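Local coordinates for protein cellulase (Bacillus sp. BG-CS10, PDB 5E0C) that probably hydrolyses internal beta-1,4-glucosidic bonds of cellulose with a family 5 glycoside hydrolase barrel, which is followed by two carbohydrate-binding-type beta domains, at residues T342-L347 / Q359-H364. Residues are numbered along the deposited sequence; the frame is centred on the assembly and turned at random.
Sequences TAESNL and QDIQLH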
ATOM      1  N   THR A 342       9.059  -8.942  15.633  1.00 22.50           N
ATOM      2  CA  THR A 342       9.055  -9.599  14.349  1.00 22.05           C
ATOM      3  C   THR A 342      10.192 -10.604  14.367  1.00 24.76           C
ATOM      4  O   THR A 342      10.738 -10.917  15.434  1.00 25.00           O
ATOM      5  CB  THR A 342       9.230  -8.601  13.175  1.00 23.70           C
ATOM      6  OG1 THR A 342      10.492  -7.929  13.294  1.00 26.61           O
ATOM      7  CG2 THR A 342       8.124  -7.555  13.179  1.00 24.01           C
ATOM      8  N   ALA A 343      10.543 -11.107  13.190  1.00 21.37           N
ATOM      9  CA  ALA A 343      11.680 -11.994  13.049  1.00 24.36           C
ATOM     10  C   ALA A 343      12.280 -11.790  11.671  1.00 25.27           C
ATOM     11  O   ALA A 343      11.706 -11.065  10.851  1.00 24.05           O
ATOM     12  CB  ALA A 343      11.264 -13.443  13.263  1.00 22.62           C
ATOM     13  N   GLU A 344      13.431 -12.416  11.419  1.00 25.87           N
ATOM     14  CA  GLU A 344      14.083 -12.340  10.112  1.00 24.63           C
ATOM     15  C   GLU A 344      13.180 -12.838   8.996  1.00 25.83           C
ATOM     16  O   GLU A 344      13.260 -12.377   7.861  1.00 27.63           O
ATOM     17  CB  GLU A 344      15.388 -13.131  10.105  1.00 27.38           C
ATOM     18  CG  GLU A 344      15.161 -14.624  10.346  1.00 35.58           C
ATOM     19  CD  GLU A 344      16.448 -15.426  10.465  1.00 38.26           C
ATOM     20  OE1 GLU A 344      17.517 -14.920  10.032  1.00 35.70           O
ATOM     21  OE2 GLU A 344      16.379 -16.569  10.985  1.00 36.71           O
ATOM     22  N   SER A 345      12.322 -13.787   9.331  1.00 23.30           N
ATOM     23  CA  SER A 345      11.412 -14.369   8.368  1.00 23.23           C
ATOM     24  C   SER A 345      10.155 -14.842   9.087  1.00 23.63           C
ATOM     25  O   SER A 345      10.162 -15.029  10.310  1.00 21.32           O
ATOM     26  CB  SER A 345      12.081 -15.529   7.632  1.00 23.58           C
ATOM     27  OG  SER A 345      11.157 -16.249   6.836  1.00 25.60           O
ATOM     28  N   ASN A 346       9.077 -15.005   8.328  1.00 21.34           N
ATOM     29  CA  ASN A 346       7.856 -15.601   8.845  1.00 22.45           C
ATOM     30  C   ASN A 346       7.779 -17.052   8.396  1.00 21.97           C
ATOM     31  O   ASN A 346       6.752 -17.706   8.556  1.00 22.54           O
ATOM     32  CB  ASN A 346       6.617 -14.836   8.370  1.00 19.86           C
ATOM     33  CG  ASN A 346       6.326 -15.082   6.916  1.00 22.17           C
ATOM     34  OD1 ASN A 346       7.201 -14.905   6.069  1.00 23.13           O
ATOM     35  ND2 ASN A 346       5.119 -15.544   6.616  1.00 19.91           N
ATOM     36  N   LEU A 347       8.880 -17.538   7.830  1.00 21.49           N
ATOM     37  CA  LEU A 347       8.987 -18.906   7.346  1.00 22.11           C
ATOM     38  C   LEU A 347      10.094 -19.661   8.081  1.00 23.64           C
ATOM     39  O   LEU A 347      11.156 -19.106   8.355  1.00 25.30           O
ATOM     40  CB  LEU A 347       9.276 -18.923   5.844  1.00 23.75           C
ATOM     41  CG  LEU A 347       8.414 -18.062   4.915  1.00 24.76           C
ATOM     42  CD1 LEU A 347       8.990 -18.081   3.509  1.00 24.37           C
ATOM     43  CD2 LEU A 347       6.968 -18.526   4.898  1.00 23.84           C
ATOM     44  N   GLN A 359      16.759 -25.777  15.013  1.00 28.01           N
ATOM     45  CA  GLN A 359      16.804 -24.654  14.075  1.00 29.22           C
ATOM     46  C   GLN A 359      16.708 -23.307  14.764  1.00 29.02           C
ATOM     47  O   GLN A 359      15.765 -23.048  15.511  1.00 31.53           O
ATOM     48  CB  GLN A 359      15.681 -24.762  13.040  1.00 30.70           C
ATOM     49  CG  GLN A 359      15.876 -25.843  11.985  1.00 35.02           C
ATOM     50  CD  GLN A 359      15.687 -25.310  10.572  1.00 36.60           C
ATOM     51  OE1 GLN A 359      15.760 -24.100  10.327  1.00 35.56           O
ATOM     52  NE2 GLN A 359      15.424 -26.214   9.638  1.00 36.77           N
ATOM     53  N   ASP A 360      17.680 -22.444  14.493  1.00 28.40           N
ATOM     54  CA  ASP A 360      17.704 -21.100  15.055  1.00 27.90           C
ATOM     55  C   ASP A 360      16.912 -20.123  14.205  1.00 28.13           C
ATOM     56  O   ASP A 360      16.829 -20.265  12.982  1.00 27.13           O
ATOM     57  CB  ASP A 360      19.144 -20.609  15.196  1.00 29.58           C
ATOM     58  CG  ASP A 360      19.867 -21.253  16.359  1.00 33.28           C
ATOM     59  OD1 ASP A 360      19.262 -22.123  17.019  1.00 32.00           O
ATOM     60  OD2 ASP A 360      21.051 -20.912  16.590  1.00 35.72           O
ATOM     61  N   ILE A 361      16.331 -19.129  14.869  1.00 27.21           N
ATOM     62  CA  ILE A 361      15.559 -18.073  14.225  1.00 28.69           C
ATOM     63  C   ILE A 361      15.833 -16.766  14.918  1.00 27.98           C
ATOM     64  O   ILE A 361      15.707 -16.668  16.133  1.00 26.10           O
ATOM     65  CB  ILE A 361      14.039 -18.314  14.275  1.00 26.50           C
ATOM     66  CG1 ILE A 361      13.677 -19.683  13.713  1.00 24.44           C
ATOM     67  CG2 ILE A 361      13.301 -17.206  13.527  1.00 24.51           C
ATOM     68  CD1 ILE A 361      12.410 -20.220  14.292  1.00 26.39           C
ATOM     69  N   GLN A 362      16.194 -15.757  14.141  1.00 28.84           N
ATOM     70  CA  GLN A 362      16.510 -14.456  14.700  1.00 27.89           C
ATOM     71  C   GLN A 362      15.241 -13.645  14.884  1.00 26.75           C
ATOM     72  O   GLN A 362      14.546 -13.351  13.911  1.00 26.06           O
ATOM     73  CB  GLN A 362      17.501 -13.719  13.793  1.00 29.35           C
ATOM     74  CG  GLN A 362      17.803 -12.290  14.216  1.00 28.26           C
ATOM     75  CD  GLN A 362      18.592 -12.236  15.497  1.00 31.08           C
ATOM     76  OE1 GLN A 362      19.644 -12.868  15.614  1.00 32.63           O
ATOM     77  NE2 GLN A 362      18.076 -11.506  16.486  1.00 31.48           N
ATOM     78  N   LEU A 363      14.936 -13.290  16.130  1.00 26.08           N
ATOM     79  CA  LEU A 363      13.799 -12.420  16.416  1.00 24.32           C
ATOM     80  C   LEU A 363      14.203 -10.954  16.413  1.00 26.06           C
ATOM     81  O   LEU A 363      15.379 -10.622  16.532  1.00 26.88           O
ATOM     82  CB  LEU A 363      13.177 -12.763  17.767  1.00 23.23           C
ATOM     83  CG  LEU A 363      12.716 -14.197  17.984  1.00 24.23           C
ATOM     84  CD1 LEU A 363      12.100 -14.344  19.368  1.00 22.19           C
ATOM     85  CD2 LEU A 363      11.756 -14.658  16.875  1.00 22.48           C
ATOM     86  N   HIS A 364      13.212 -10.085  16.273  1.00 26.32           N
ATOM     87  CA  HIS A 364      13.399  -8.653  16.423  1.00 25.67           C
ATOM     88  C   HIS A 364      12.427  -8.182  17.472  1.00 24.80           C
ATOM     89  O   HIS A 364      11.282  -7.840  17.158  1.00 24.26           O
ATOM     90  CB  HIS A 364      13.154  -7.907  15.113  1.00 26.00           C
ATOM     91  CG  HIS A 364      14.061  -8.335  14.001  1.00 26.55           C
ATOM     92  ND1 HIS A 364      15.403  -8.537  14.178  1.00 29.73           N
ATOM     93  CD2 HIS A 364      13.795  -8.595  12.700  1.00 26.26           C
ATOM     94  CE1 HIS A 364      15.944  -8.909  13.022  1.00 30.15           C
ATOM     95  NE2 HIS A 364      14.990  -8.952  12.119  1.00 27.63           N
TER
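Thr-342 and His-364 form a hydrogen-bonded antiparallel pair at the edge of a four-stranded sheet in the X2 carbohydrate-binding-type domain, and show how an edge strand can end with a side chain taking over half of the next backbone pair. Backbone bonds come first: Thr-342 N reaches His-364 O at 2.9 Å, His-364 N returns to Thr-342 O at 2.7 Å, and Glu-344 N, just past the strand, still bonds to Gln-362 O at 2.9 Å. There the chain turns away toward strand 347-351 of the facing sheet; on the way, Ser-345 OG accepts from Leu-347 N, an ST turn leading into that strand.

Apolar contacts lie on the face of Ala-343 and Leu-363. Ala-343 CB sits 3.8 Å from Leu-363 CD2, while Phe-427 of the facing sheet touches both Ala-343 and Ile-361.

On the other face, Thr-342 OG1 lies 3.2 Å from His-364 CB and in the plane of the ring, at its CD2 edge (3.4 Å); the ring extends obliquely past the Ala-343 carbonyl carbon. Replacing the imidazole by the methyl of an alanine would probably keep the CB contact but strip the CD2 edge from OG1 and the ring's cover from the peptide joining Ala-343 and Glu-344.

Polar side-chain contact falls to Glu-344. With CG between its backbone N and carbonyl carbon (chi1 63°) and the chain extended beyond, its side chain crosses that of Gln-362 at about a right angle, CD lying 3.9 Å from Gln-362 CB, and OE2 accepts a weak but straight bond from Gln-362 N at 3.3 Å.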